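Local coordinates for DUF1491 domain-containing protein (Caulobacter crescentus, PDB 4GOQ), which is of unknown function but folds into a compact alpha/beta domain in which a mixed five-stranded sheet carries a helix on each face, at residues A34-V39 with P88-V93; G47-F52 with P74-Y79; R15-G20 with R101-E106; L51-T56 with F63-V68. All blocks are in the same frame, centred on the assembly; numbering follows the deposited sequence. Where two conformers were deposited one is given.

Contacts 1 and 4 pair strands of one sheet, contact 2 packs a helix on it, and contact 3 joins the other helix to the loop after strand 91-97. Contact 1 is the parallel pair 37-43/91-97 and contact 4 the hairpin 48-56/62-65, their centres about 12 Å apart; they join where Val-39 O lies 2.8 Å from Phe-52 N and Val-37 N 2.8 Å from Glu-54 OE2, both probable hydrogen bonds. Contact 2 shares Leu-51 and Phe-52 with contact 4. Contact 3 lies about 17 Å from contact 1 between centres. No active site is known; bound glycerol, probably from crystallisation, lies about 3 Å from the Glu-54 side chain and about 4 Å from that of Val-37.

Contact 1: A34-V39 with P88-V93; sequences AGAVLV and PDIWVV
Leu-38 O is approached by two donors of the neighbouring strand: Val-93 N at 2.9 Å and the weaker CA-H of Val-92. On its amide side, Leu-38 N gives its proton to Trp-91 O at 2.9 Å. Trp-91 N in turn reaches Ala-36 O at 2.9 Å, with an N-H...O angle of 172°. Leu-38 thus bonds to Trp-91 and Val-93, the residues flanking its partner Val-92, as in parallel strands, and the short axes of 37-39 and 91-93 diverge by only 19°.

Side chains alternate between the two faces. With CG1 anti to the backbone N (chi1 -152°), Ile-90 runs past Ala-36 O and brings CD1 to 3.6 Å from Leu-38 CG, the two chains crossing obliquely. On the other face Val-37 CG2 rests 4.0 Å from Trp-91 CB. The indole meets Ala-36 O at its edge, and its NE1 bonds to Asp-31 O. At Gly-35 the chains are close, CA standing 3.4 Å from Asp-89 O; a modelled CB there would clash with that oxygen.

Helix 74-86 covers the Leu-38 and Ile-90 face through Ala-83, whereas helix 6-19 covers Val-37, Trp-91 and Val-93. A parallel pair at the middle of a mixed sheet, with a helix on each face, is the arrangement of a three-layer alpha-beta-alpha sandwich.

Contact 2: G47-F52 with P74-Y79; sequences GTARLF and PDLDAY
Leu-76 reaches from helix 74-86 onto strand 48-56, touching Ala-49 and Leu-51. Its CB lies 4.2 Å from Leu-51 CD2. The first torsion puts CG anti to the carbonyl carbon (chi1 -49°), and the two methyls beyond it divide between the neighbours. CD1 settles against Ala-49, 3.6 Å from its CB and 3.5 Å from its carbonyl O, the latter a van der Waals approach. CD2 turns to Leu-51, meeting its CB at 4.2 Å.

This is helix-on-sheet packing: the short axes pass 8.8 Å apart and differ by 22° in direction, so the helix runs nearly parallel to the strand. Ala-49 and Leu-51, two residues apart on the strand, direct their CB atoms toward the helix, while Leu-76 and Tyr-79, three apart, present one flank of its first turns.

Leu-51 completes the match. CG stands anti to the backbone N (chi1 -162°), and CD2 fits between the two helix residues, 3.6 Å from Leu-76 O and 3.6 Å from Tyr-79 CD1. The phenol ring is met obliquely there; Val-68 also packs on it near CG, and Pro-67 near the hydroxyl. The CB of Arg-50 is directed away from the helix; its guanidinium has Phe-52 CZ 3.5 Å above one face, and its NH2 bonds to Gly-100 O. At the start of the strand, Gly-47 and Thr-48 both face Asp-43, a G1 beta bulge.

Contact 3: R15-G20 with R101-E106; sequences RRAELG and RHFLTE
The C-terminal part of helix 6-19 docks on the loop that follows strand 91-97, Arg-16, Ala-17 and Gly-20 meeting Arg-101, Phe-103 and Thr-105. Arg-16 grips one backbone oxygen side-on: NE is 2.8 Å from Phe-103 O and NH2 3.0 Å from Phe-103 O, with that oxygen close to the guanidinium plane. A bend at the third torsion (chi3 49°) turns NE toward the loop. Over the centre of one guanidinium face sits Thr-105 CG2, at 3.6 Å from CZ of Arg-16. Replacing Arg-16 by a leucine would probably leave Phe-103 O without its two donors from the helix and Thr-105 CG2 without the flat group beneath it.

Phe-103, in a left-handed backbone conformation, directs its CB toward the helix. In this helix-to-loop docking the ring is held on both faces. Ala-17 CA lies 3.6 Å from the centroid of the Phe-103 ring, only 7° off the normal, a CH-pi contact; Arg-101 CB covers the opposite face nearer the rim. Leu-13 and Ile-95 also touch this ring. Gly-20 CA comes to 4.1 Å from Phe-103 CE1, and a modelled CB on that glycine would clash with CE1. Arg-101 NH2 donates to Gly-20 O at 2.8 Å from above the carbonyl plane, and the same nitrogen makes a salt bridge with Asp-97.

Contact 4: L51-T56 with F63-V68; sequences LFSEAT and FWMQPV
Ser-53 and Met-65 (a selenomethionine) exchange two backbone hydrogen bonds: Ser-53 N to Met-65 O at 2.9 Å and Met-65 N to Ser-53 O at 2.9 Å. Ala-55 and Phe-63 form the next hydrogen-bonded pair of this antiparallel beta hairpin, with Ala-55 N to Phe-63 O at 3.0 Å and Phe-63 N to Ala-55 O at 3.1 Å. Between them Glu-54 and Trp-64 are a non-hydrogen-bonded pair. The short axes of 51-56 and 63-65 make 132°, well short of antiparallel, so the strands are markedly twisted against each other.

On the Ser-53 and Ala-55 side, Phe-63 has CG between its backbone N and carbonyl carbon (chi1 76°). The ring then presents one face to Ala-55, whose CB stands 3.8 Å from its centroid in a CH-pi contact, while the Thr-56 carbonyl carbon meets the ring edge. An alanine in place of Phe-63 would probably leave Ala-55 CB without its aromatic cover and open a gap beside Thr-56.

On the other side Glu-54 and Trp-64 run side by side, Glu-54 CG lying 3.6 Å from Trp-64 CZ3. Their polar ends find partners beyond the two segments: Glu-54 OE1 in a salt bridge with Arg-62 NE, Glu-54 OE2 with Val-37 N, Trp-64 NE1 with Glu-106 OE1. Phe-52 and Gln-66 also lie alongside, with ring and amide planes 58° apart, Gln-66 NE2 bonding to Glu-109 O, and Val-68 CG1 packs on Leu-51 CD2. Where the strands part, Leu-51 N donates to a water that sits 2.7 Å from Val-68 O.

Contact 1: A34-V39 with P88-V93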
loop_
_atom_site.group_PDB
_atom_site.type_symbol
_atom_site.label_atom_id
_atom_site.label_comp_id
_atom_site.label_asym_id
_atom_site.label_seq_id
_atom_site.Cartn_x
_atom_site.Cartn_y
_atom_site.Cartn_z
ATOM N N ALA A 34 14.351 3.773 4.685
ATOM C CA ALA A 34 13.983 2.469 5.230
ATOM C C ALA A 34 12.579 2.383 5.778
ATOM O O ALA A 34 12.262 1.389 6.430
ATOM C CB ALA A 34 14.974 2.098 6.340
ATOM N N GLY A 35 11.741 3.385 5.530
ATOM C CA GLY A 35 10.380 3.334 6.045
ATOM C C GLY A 35 9.550 2.221 5.431
ATOM O O GLY A 35 9.638 1.946 4.222
ATOM N N ALA A 36 8.728 1.570 6.270
ATOM C CA ALA A 36 7.777 0.553 5.811
ATOM C C ALA A 36 6.691 1.219 4.974
ATOM O O ALA A 36 6.543 2.434 5.033
ATOM C CB ALA A 36 7.155 -0.133 7.004
ATOM N N VAL A 37 5.899 0.441 4.233
ATOM C CA VAL A 37 4.840 0.978 3.374
ATOM C C VAL A 37 3.515 0.237 3.589
ATOM O O VAL A 37 3.503 -0.989 3.678
ATOM C CB VAL A 37 5.220 0.917 1.855
ATOM C CG1 VAL A 37 4.124 1.536 0.981
ATOM C CG2 VAL A 37 6.562 1.601 1.563
ATOM N N LEU A 38 2.410 1.009 3.674
ATOM C CA LEU A 38 1.039 0.519 3.648
ATOM C C LEU A 38 0.457 0.944 2.327
ATOM O O LEU A 38 0.546 2.114 1.990
ATOM C CB LEU A 38 0.151 1.087 4.783
ATOM C CG LEU A 38 0.273 0.561 6.194
ATOM C CD1 LEU A 38 -0.871 1.139 7.053
ATOM C CD2 LEU A 38 0.224 -0.985 6.246
ATOM N N VAL A 39 -0.180 0.033 1.598
ATOM C CA VAL A 39 -0.826 0.388 0.340
ATOM C C VAL A 39 -2.322 0.148 0.481
ATOM O O VAL A 39 -2.727 -0.968 0.780
ATOM C CB VAL A 39 -0.242 -0.386 -0.876
ATOM C CG1 VAL A 39 -0.988 -0.036 -2.169
ATOM C CG2 VAL A 39 1.251 -0.131 -1.022
ATOM N N PRO A 88 6.089 5.514 13.366
ATOM C CA PRO A 88 6.090 6.890 12.832
ATOM C C PRO A 88 6.912 7.084 11.544
ATOM O O PRO A 88 6.835 8.164 10.958
ATOM C CB PRO A 88 6.700 7.702 13.991
ATOM C CG PRO A 88 6.355 6.876 15.220
ATOM C CD PRO A 88 6.633 5.488 14.739
ATOM N N ASP A 89 7.670 6.059 11.083
ATOM C CA ASP A 89 8.456 6.124 9.831
ATOM C C ASP A 89 7.668 5.545 8.631
ATOM O O ASP A 89 8.206 5.445 7.512
ATOM C CB ASP A 89 9.772 5.324 10.008
ATOM C CG ASP A 89 10.825 6.003 10.870
ATOM O OD1 ASP A 89 10.717 7.233 11.088
ATOM O OD2 ASP A 89 11.788 5.319 11.277
ATOM N N ILE A 90 6.427 5.097 8.874
ATOM C CA ILE A 90 5.639 4.428 7.834
ATOM C C ILE A 90 5.107 5.384 6.727
ATOM O O ILE A 90 4.702 6.526 6.979
ATOM C CB ILE A 90 4.470 3.594 8.454
ATOM C CG1 ILE A 90 4.101 2.402 7.557
ATOM C CG2 ILE A 90 3.228 4.468 8.822
ATOM C CD1 ILE A 90 3.160 1.284 8.246
ATOM N N TRP A 91 5.100 4.859 5.500
ATOM C CA TRP A 91 4.505 5.466 4.322
ATOM C C TRP A 91 3.120 4.919 4.154
ATOM O O TRP A 91 2.861 3.768 4.512
ATOM C CB TRP A 91 5.306 5.117 3.049
ATOM C CG TRP A 91 6.641 5.792 2.939
ATOM C CD1 TRP A 91 7.769 5.504 3.644
ATOM C CD2 TRP A 91 7.001 6.798 1.991
ATOM N NE1 TRP A 91 8.815 6.283 3.202
ATOM C CE2 TRP A 91 8.368 7.095 2.194
ATOM C CE3 TRP A 91 6.291 7.495 0.995
ATOM C CZ2 TRP A 91 9.051 8.050 1.428
ATOM C CZ3 TRP A 91 6.958 8.453 0.246
ATOM C CH2 TRP A 91 8.325 8.721 0.462
ATOM N N VAL A 92 2.223 5.722 3.590
ATOM C CA VAL A 92 0.892 5.250 3.240
ATOM C C VAL A 92 0.658 5.724 1.824
ATOM O O VAL A 92 0.806 6.917 1.540
ATOM C CB VAL A 92 -0.246 5.690 4.215
ATOM C CG1 VAL A 92 -1.612 5.164 3.729
ATOM C CG2 VAL A 92 0.032 5.209 5.654
ATOM N N VAL A 93 0.298 4.790 0.935
ATOM C CA VAL A 93 0.054 5.092 -0.468
ATOM C C VAL A 93 -1.361 4.688 -0.777
ATOM O O VAL A 93 -1.751 3.552 -0.482
ATOM C CB VAL A 93 1.076 4.388 -1.417
ATOM C CG1 VAL A 93 0.704 4.647 -2.873
ATOM C CG2 VAL A 93 2.516 4.868 -1.144
#

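Contact 2: G47-F52 with P74-Y79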
loop_
_atom_site.group_PDB
_atom_site.type_symbol
_atom_site.label_atom_id
_atom_site.label_comp_id
_atom_site.label_asym_id
_atom_site.label_seq_id
_atom_site.Cartn_x
_atom_site.Cartn_y
_atom_site.Cartn_z
ATOM N N GLY A 47 -16.845 -0.583 -5.236
ATOM C CA GLY A 47 -17.081 0.199 -4.027
ATOM C C GLY A 47 -16.437 -0.443 -2.814
ATOM O O GLY A 47 -16.977 -0.376 -1.703
ATOM N N THR A 48 -15.275 -1.106 -3.031
ATOM C CA THR A 48 -14.575 -1.795 -1.964
ATOM C C THR A 48 -13.087 -1.431 -1.937
ATOM O O THR A 48 -12.595 -0.798 -2.864
ATOM C CB THR A 48 -14.772 -3.292 -2.069
ATOM O OG1 THR A 48 -14.338 -3.858 -0.823
ATOM C CG2 THR A 48 -14.035 -3.908 -3.277
ATOM N N ALA A 49 -12.379 -1.838 -0.864
ATOM C CA ALA A 49 -10.971 -1.484 -0.734
ATOM C C ALA A 49 -10.186 -2.542 0.025
ATOM O O ALA A 49 -10.742 -3.318 0.816
ATOM C CB ALA A 49 -10.853 -0.132 -0.043
ATOM N N ARG A 50 -8.872 -2.571 -0.225
ATOM C CA ARG A 50 -7.982 -3.496 0.440
ATOM C C ARG A 50 -6.793 -2.740 0.991
ATOM O O ARG A 50 -6.423 -1.697 0.455
ATOM C CB ARG A 50 -7.506 -4.597 -0.530
ATOM C CG ARG A 50 -8.619 -5.569 -0.943
ATOM C CD ARG A 50 -8.096 -6.541 -1.997
ATOM N NE ARG A 50 -7.744 -5.863 -3.251
ATOM C CZ ARG A 50 -7.079 -6.441 -4.249
ATOM N NH1 ARG A 50 -6.705 -7.704 -4.157
ATOM N NH2 ARG A 50 -6.788 -5.754 -5.348
ATOM N N LEU A 51 -6.192 -3.273 2.040
ATOM C CA LEU A 51 -4.996 -2.666 2.630
ATOM C C LEU A 51 -3.900 -3.734 2.643
ATOM O O LEU A 51 -4.154 -4.879 3.040
ATOM C CB LEU A 51 -5.331 -2.148 4.033
ATOM C CG LEU A 51 -4.404 -1.134 4.674
ATOM C CD1 LEU A 51 -4.373 0.176 3.877
ATOM C CD2 LEU A 51 -4.908 -0.802 6.074
ATOM N N PHE A 52 -2.713 -3.383 2.121
ATOM C CA PHE A 52 -1.582 -4.291 2.020
ATOM C C PHE A 52 -0.407 -3.760 2.846
ATOM O O PHE A 52 -0.106 -2.564 2.779
ATOM C CB PHE A 52 -1.161 -4.475 0.526
ATOM C CG PHE A 52 -2.239 -5.060 -0.363
ATOM C CD1 PHE A 52 -2.482 -6.430 -0.381
ATOM C CD2 PHE A 52 -3.001 -4.244 -1.190
ATOM C CE1 PHE A 52 -3.472 -6.972 -1.205
ATOM C CE2 PHE A 52 -3.977 -4.790 -2.027
ATOM C CZ PHE A 52 -4.220 -6.147 -2.018
ATOM N N PRO A 74 -13.743 2.758 6.333
ATOM C CA PRO A 74 -13.195 3.435 7.526
ATOM C C PRO A 74 -12.378 2.518 8.450
ATOM O O PRO A 74 -11.509 3.033 9.139
ATOM C CB PRO A 74 -14.438 3.977 8.213
ATOM C CG PRO A 74 -15.356 4.289 7.068
ATOM C CD PRO A 74 -15.176 3.082 6.168
ATOM N N ASP A 75 -12.629 1.181 8.455
ATOM C CA ASP A 75 -11.782 0.231 9.203
ATOM C C ASP A 75 -10.329 0.225 8.672
ATOM O O ASP A 75 -9.375 0.008 9.429
ATOM C CB ASP A 75 -12.351 -1.195 9.115
ATOM C CG ASP A 75 -13.678 -1.377 9.807
ATOM O OD1 ASP A 75 -13.873 -0.769 10.917
ATOM O OD2 ASP A 75 -14.542 -2.094 9.242
ATOM N N LEU A 76 -10.159 0.432 7.366
ATOM C CA LEU A 76 -8.808 0.463 6.756
ATOM C C LEU A 76 -8.123 1.772 7.122
ATOM O O LEU A 76 -6.947 1.758 7.465
ATOM C CB LEU A 76 -8.840 0.264 5.232
ATOM C CG LEU A 76 -9.688 -0.930 4.717
ATOM C CD1 LEU A 76 -9.528 -1.068 3.210
ATOM C CD2 LEU A 76 -9.299 -2.244 5.403
ATOM N N ASP A 77 -8.899 2.872 7.185
ATOM C CA ASP A 77 -8.386 4.184 7.596
ATOM C C ASP A 77 -8.026 4.138 9.076
ATOM O O ASP A 77 -6.969 4.637 9.438
ATOM C CB ASP A 77 -9.417 5.294 7.278
ATOM C CG ASP A 77 -9.558 5.565 5.770
ATOM O OD1 ASP A 77 -8.678 5.116 4.994
ATOM O OD2 ASP A 77 -10.569 6.157 5.372
ATOM N N ALA A 78 -8.859 3.469 9.920
ATOM C CA ALA A 78 -8.559 3.310 11.358
ATOM C C ALA A 78 -7.234 2.527 11.524
ATOM O O ALA A 78 -6.376 2.934 12.320
ATOM C CB ALA A 78 -9.721 2.600 12.085
ATOM N N TYR A 79 -7.057 1.460 10.751
ATOM C CA TYR A 79 -5.839 0.644 10.759
ATOM C C TYR A 79 -4.611 1.487 10.363
ATOM O O TYR A 79 -3.586 1.401 11.037
ATOM C CB TYR A 79 -5.941 -0.605 9.859
ATOM C CG TYR A 79 -4.752 -1.525 10.058
ATOM C CD1 TYR A 79 -3.560 -1.323 9.359
ATOM C CD2 TYR A 79 -4.806 -2.581 10.965
ATOM C CE1 TYR A 79 -2.448 -2.136 9.573
ATOM C CE2 TYR A 79 -3.710 -3.423 11.161
ATOM C CZ TYR A 79 -2.521 -3.167 10.501
ATOM O OH TYR A 79 -1.441 -3.994 10.705
#

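Contact 3: R15-G20 with R101-E106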
loop_
_atom_site.group_PDB
_atom_site.type_symbol
_atom_site.label_atom_id
_atom_site.label_comp_id
_atom_site.label_asym_id
_atom_site.label_seq_id
_atom_site.Cartn_x
_atom_site.Cartn_y
_atom_site.Cartn_z
ATOM N N ARG A 15 4.237 6.015 -10.355
ATOM C CA ARG A 15 4.423 6.128 -11.790
ATOM C C ARG A 15 3.647 5.054 -12.539
ATOM O O ARG A 15 2.922 5.373 -13.479
ATOM C CB ARG A 15 5.922 6.046 -12.124
ATOM C CG ARG A 15 6.217 5.774 -13.566
ATOM C CD ARG A 15 7.715 5.912 -13.740
ATOM N NE ARG A 15 8.176 5.331 -14.992
ATOM C CZ ARG A 15 8.110 5.938 -16.169
ATOM N NH1 ARG A 15 7.540 7.136 -16.276
ATOM N NH2 ARG A 15 8.572 5.339 -17.254
ATOM N N ARG A 16 3.792 3.786 -12.122
ATOM C CA ARG A 16 3.088 2.655 -12.716
ATOM C C ARG A 16 1.557 2.817 -12.618
ATOM O O ARG A 16 0.845 2.543 -13.579
ATOM C CB ARG A 16 3.542 1.363 -11.992
ATOM C CG ARG A 16 3.235 0.067 -12.687
ATOM C CD ARG A 16 4.115 -1.084 -12.195
ATOM N NE ARG A 16 4.162 -1.196 -10.729
ATOM C CZ ARG A 16 5.239 -0.954 -9.980
ATOM N NH1 ARG A 16 6.387 -0.590 -10.549
ATOM N NH2 ARG A 16 5.181 -1.092 -8.656
ATOM N N ALA A 17 1.045 3.209 -11.443
ATOM C CA ALA A 17 -0.396 3.371 -11.244
ATOM C C ALA A 17 -0.924 4.477 -12.144
ATOM O O ALA A 17 -1.912 4.264 -12.850
ATOM C CB ALA A 17 -0.701 3.662 -9.782
ATOM N N GLU A 18 -0.218 5.636 -12.183
ATOM C CA GLU A 18 -0.613 6.767 -13.034
ATOM C C GLU A 18 -0.632 6.374 -14.496
ATOM O O GLU A 18 -1.590 6.715 -15.175
ATOM C CB GLU A 18 0.293 7.978 -12.831
ATOM C CG GLU A 18 0.081 8.669 -11.496
ATOM C CD GLU A 18 0.932 9.906 -11.290
ATOM O OE1 GLU A 18 2.020 10.001 -11.908
ATOM O OE2 GLU A 18 0.517 10.773 -10.489
ATOM N N LEU A 19 0.367 5.601 -14.968
ATOM C CA LEU A 19 0.420 5.108 -16.357
ATOM C C LEU A 19 -0.722 4.145 -16.677
ATOM O O LEU A 19 -1.081 4.004 -17.833
ATOM C CB LEU A 19 1.741 4.406 -16.680
ATOM C CG LEU A 19 3.028 5.229 -16.561
ATOM C CD1 LEU A 19 4.225 4.368 -16.880
ATOM C CD2 LEU A 19 2.996 6.449 -17.441
ATOM N N GLY A 20 -1.229 3.453 -15.664
ATOM C CA GLY A 20 -2.367 2.542 -15.799
ATOM C C GLY A 20 -3.714 3.245 -15.714
ATOM O O GLY A 20 -4.751 2.604 -15.879
ATOM N N ARG A 101 -6.993 -2.403 -8.955
ATOM C CA ARG A 101 -5.606 -2.864 -9.113
ATOM C C ARG A 101 -4.748 -2.214 -8.085
ATOM O O ARG A 101 -4.920 -1.023 -7.808
ATOM C CB ARG A 101 -5.063 -2.532 -10.513
ATOM C CG ARG A 101 -5.662 -3.391 -11.626
ATOM C CD ARG A 101 -5.205 -2.950 -13.000
ATOM N NE ARG A 101 -5.718 -1.620 -13.343
ATOM C CZ ARG A 101 -5.336 -0.911 -14.400
ATOM N NH1 ARG A 101 -4.426 -1.392 -15.237
ATOM N NH2 ARG A 101 -5.840 0.298 -14.613
ATOM N N HIS A 102 -3.785 -2.962 -7.552
ATOM C CA HIS A 102 -2.855 -2.417 -6.577
ATOM C C HIS A 102 -1.504 -2.020 -7.232
ATOM O O HIS A 102 -0.718 -1.327 -6.579
ATOM C CB HIS A 102 -2.634 -3.406 -5.418
ATOM C CG HIS A 102 -2.314 -4.791 -5.901
ATOM N ND1 HIS A 102 -1.126 -5.079 -6.522
ATOM C CD2 HIS A 102 -3.079 -5.909 -5.879
ATOM C CE1 HIS A 102 -1.178 -6.364 -6.830
ATOM N NE2 HIS A 102 -2.341 -6.907 -6.466
ATOM N N PHE A 103 -1.205 -2.492 -8.489
ATOM C CA PHE A 103 0.044 -2.188 -9.235
ATOM C C PHE A 103 1.330 -2.649 -8.504
ATOM O O PHE A 103 2.433 -2.179 -8.812
ATOM C CB PHE A 103 0.132 -0.673 -9.567
ATOM C CG PHE A 103 -1.026 -0.234 -10.437
ATOM C CD1 PHE A 103 -1.009 -0.453 -11.812
ATOM C CD2 PHE A 103 -2.165 0.339 -9.874
ATOM C CE1 PHE A 103 -2.086 -0.045 -12.615
ATOM C CE2 PHE A 103 -3.239 0.742 -10.680
ATOM C CZ PHE A 103 -3.190 0.552 -12.042
ATOM N N LEU A 104 1.195 -3.580 -7.559
ATOM C CA LEU A 104 2.365 -4.096 -6.832
ATOM C C LEU A 104 3.049 -5.156 -7.666
ATOM O O LEU A 104 2.365 -6.011 -8.227
ATOM C CB LEU A 104 1.935 -4.674 -5.466
ATOM C CG LEU A 104 1.307 -3.641 -4.495
ATOM C CD1 LEU A 104 0.600 -4.333 -3.321
ATOM C CD2 LEU A 104 2.342 -2.606 -4.049
ATOM N N THR A 105 4.387 -5.140 -7.727
ATOM C CA THR A 105 5.098 -6.159 -8.542
ATOM C C THR A 105 5.434 -7.411 -7.733
ATOM O O THR A 105 5.611 -8.473 -8.322
ATOM C CB THR A 105 6.358 -5.601 -9.197
ATOM O OG1 THR A 105 7.308 -5.233 -8.195
ATOM C CG2 THR A 105 6.069 -4.431 -10.117
ATOM N N GLU A 106 5.558 -7.283 -6.399
ATOM C CA GLU A 106 5.871 -8.405 -5.506
ATOM C C GLU A 106 4.628 -9.277 -5.317
ATOM O O GLU A 106 3.517 -8.772 -5.476
ATOM C CB GLU A 106 6.376 -7.904 -4.131
ATOM C CG GLU A 106 7.585 -6.965 -4.175
ATOM C CD GLU A 106 7.288 -5.506 -4.467
ATOM O OE1 GLU A 106 6.096 -5.119 -4.480
ATOM O OE2 GLU A 106 8.254 -4.757 -4.743
#

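Contact 4: L51-T56 with F63-V68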
loop_
_atom_site.group_PDB
_atom_site.type_symbol
_atom_site.label_atom_id
_atom_site.label_comp_id
_atom_site.label_asym_id
_atom_site.label_seq_id
_atom_site.Cartn_x
_atom_site.Cartn_y
_atom_site.Cartn_z
ATOM N N LEU A 51 -6.192 -3.273 2.040
ATOM C CA LEU A 51 -4.996 -2.666 2.630
ATOM C C LEU A 51 -3.900 -3.734 2.643
ATOM O O LEU A 51 -4.154 -4.879 3.040
ATOM C CB LEU A 51 -5.331 -2.148 4.033
ATOM C CG LEU A 51 -4.404 -1.134 4.674
ATOM C CD1 LEU A 51 -4.373 0.176 3.877
ATOM C CD2 LEU A 51 -4.908 -0.802 6.074
ATOM N N PHE A 52 -2.713 -3.383 2.121
ATOM C CA PHE A 52 -1.582 -4.291 2.020
ATOM C C PHE A 52 -0.407 -3.760 2.846
ATOM O O PHE A 52 -0.106 -2.564 2.779
ATOM C CB PHE A 52 -1.161 -4.475 0.526
ATOM C CG PHE A 52 -2.239 -5.060 -0.363
ATOM C CD1 PHE A 52 -2.482 -6.430 -0.381
ATOM C CD2 PHE A 52 -3.001 -4.244 -1.190
ATOM C CE1 PHE A 52 -3.472 -6.972 -1.205
ATOM C CE2 PHE A 52 -3.977 -4.790 -2.027
ATOM C CZ PHE A 52 -4.220 -6.147 -2.018
ATOM N N SER A 53 0.215 -4.639 3.646
ATOM C CA SER A 53 1.428 -4.363 4.427
ATOM C C SER A 53 2.509 -5.390 4.057
ATOM O O SER A 53 2.225 -6.452 3.493
ATOM C CB SER A 53 1.175 -4.345 5.931
ATOM O OG SER A 53 0.819 -5.636 6.407
ATOM N N GLU A 54 3.754 -5.053 4.358
ATOM C CA GLU A 54 4.910 -5.875 4.000
ATOM C C GLU A 54 5.110 -7.071 4.903
ATOM O O GLU A 54 4.966 -6.978 6.114
ATOM C CB GLU A 54 6.171 -5.020 4.035
ATOM C CG GLU A 54 6.136 -3.829 3.104
ATOM C CD GLU A 54 7.394 -2.981 3.134
ATOM O OE1 GLU A 54 8.459 -3.446 2.672
ATOM O OE2 GLU A 54 7.312 -1.841 3.626
ATOM N N ALA A 55 5.480 -8.192 4.312
ATOM C CA ALA A 55 5.826 -9.415 5.023
ATOM C C ALA A 55 6.994 -10.086 4.316
ATOM O O ALA A 55 7.374 -9.655 3.222
ATOM C CB ALA A 55 4.636 -10.356 5.111
ATOM N N THR A 56 7.584 -11.120 4.952
ATOM C CA THR A 56 8.715 -11.865 4.385
ATOM C C THR A 56 8.550 -13.362 4.563
ATOM O O THR A 56 7.978 -13.828 5.561
ATOM C CB THR A 56 10.048 -11.455 5.023
ATOM O OG1 THR A 56 9.926 -11.607 6.437
ATOM C CG2 THR A 56 10.489 -10.035 4.654
ATOM N N PHE A 63 6.752 -10.098 0.229
ATOM C CA PHE A 63 5.407 -10.280 -0.285
ATOM C C PHE A 63 4.457 -9.339 0.472
ATOM O O PHE A 63 4.852 -8.706 1.461
ATOM C CB PHE A 63 4.966 -11.750 -0.235
ATOM C CG PHE A 63 4.578 -12.314 1.123
ATOM C CD1 PHE A 63 5.528 -12.918 1.942
ATOM C CD2 PHE A 63 3.253 -12.315 1.538
ATOM C CE1 PHE A 63 5.161 -13.462 3.183
ATOM C CE2 PHE A 63 2.892 -12.841 2.782
ATOM C CZ PHE A 63 3.843 -13.446 3.579
ATOM N N TRP A 64 3.254 -9.178 -0.050
ATOM C CA TRP A 64 2.258 -8.305 0.585
ATOM C C TRP A 64 1.143 -9.120 1.238
ATOM O O TRP A 64 0.593 -10.037 0.637
ATOM C CB TRP A 64 1.678 -7.317 -0.438
ATOM C CG TRP A 64 2.726 -6.389 -0.989
ATOM C CD1 TRP A 64 3.532 -6.600 -2.069
ATOM C CD2 TRP A 64 3.147 -5.147 -0.406
ATOM N NE1 TRP A 64 4.401 -5.531 -2.232
ATOM C CE2 TRP A 64 4.174 -4.621 -1.224
ATOM C CE3 TRP A 64 2.703 -4.393 0.697
ATOM C CZ2 TRP A 64 4.833 -3.423 -0.914
ATOM C CZ3 TRP A 64 3.338 -3.196 0.989
ATOM C CH2 TRP A 64 4.357 -2.697 0.168
HETATM N N MSE A 65 0.829 -8.787 2.473
HETATM C CA MSE A 65 -0.217 -9.448 3.257
HETATM C C MSE A 65 -1.313 -8.424 3.521
HETATM O O MSE A 65 -1.042 -7.227 3.412
HETATM C CB MSE A 65 0.352 -10.053 4.579
HETATM C CG MSE A 65 0.954 -9.028 5.570
HETATM SE SE MSE A 65 1.692 -9.797 7.258
HETATM C CE MSE A 65 1.582 -8.246 8.365
ATOM N N GLN A 66 -2.522 -8.870 3.887
ATOM C CA GLN A 66 -3.626 -7.970 4.266
ATOM C C GLN A 66 -3.756 -8.062 5.774
ATOM O O GLN A 66 -4.145 -9.110 6.289
ATOM C CB GLN A 66 -4.939 -8.295 3.539
ATOM C CG GLN A 66 -4.804 -8.059 2.035
ATOM C CD GLN A 66 -6.062 -8.426 1.314
ATOM O OE1 GLN A 66 -7.130 -7.893 1.597
ATOM N NE2 GLN A 66 -5.968 -9.357 0.374
ATOM N N PRO A 67 -3.292 -7.026 6.504
ATOM C CA PRO A 67 -3.310 -7.103 7.983
ATOM C C PRO A 67 -4.696 -6.885 8.585
ATOM O O PRO A 67 -4.907 -7.119 9.775
ATOM C CB PRO A 67 -2.362 -5.981 8.394
ATOM C CG PRO A 67 -2.496 -4.958 7.301
ATOM C CD PRO A 67 -2.746 -5.731 6.027
ATOM N N VAL A 68 -5.630 -6.425 7.760
ATOM C CA VAL A 68 -7.027 -6.161 8.123
ATOM C C VAL A 68 -7.840 -6.336 6.832
ATOM O O VAL A 68 -7.352 -5.988 5.751
ATOM C CB VAL A 68 -7.236 -4.768 8.798
ATOM C CG1 VAL A 68 -6.686 -3.645 7.925
ATOM C CG2 VAL A 68 -8.718 -4.513 9.160
HETATM O O HOH W 1 -7.607 -5.729 3.118
#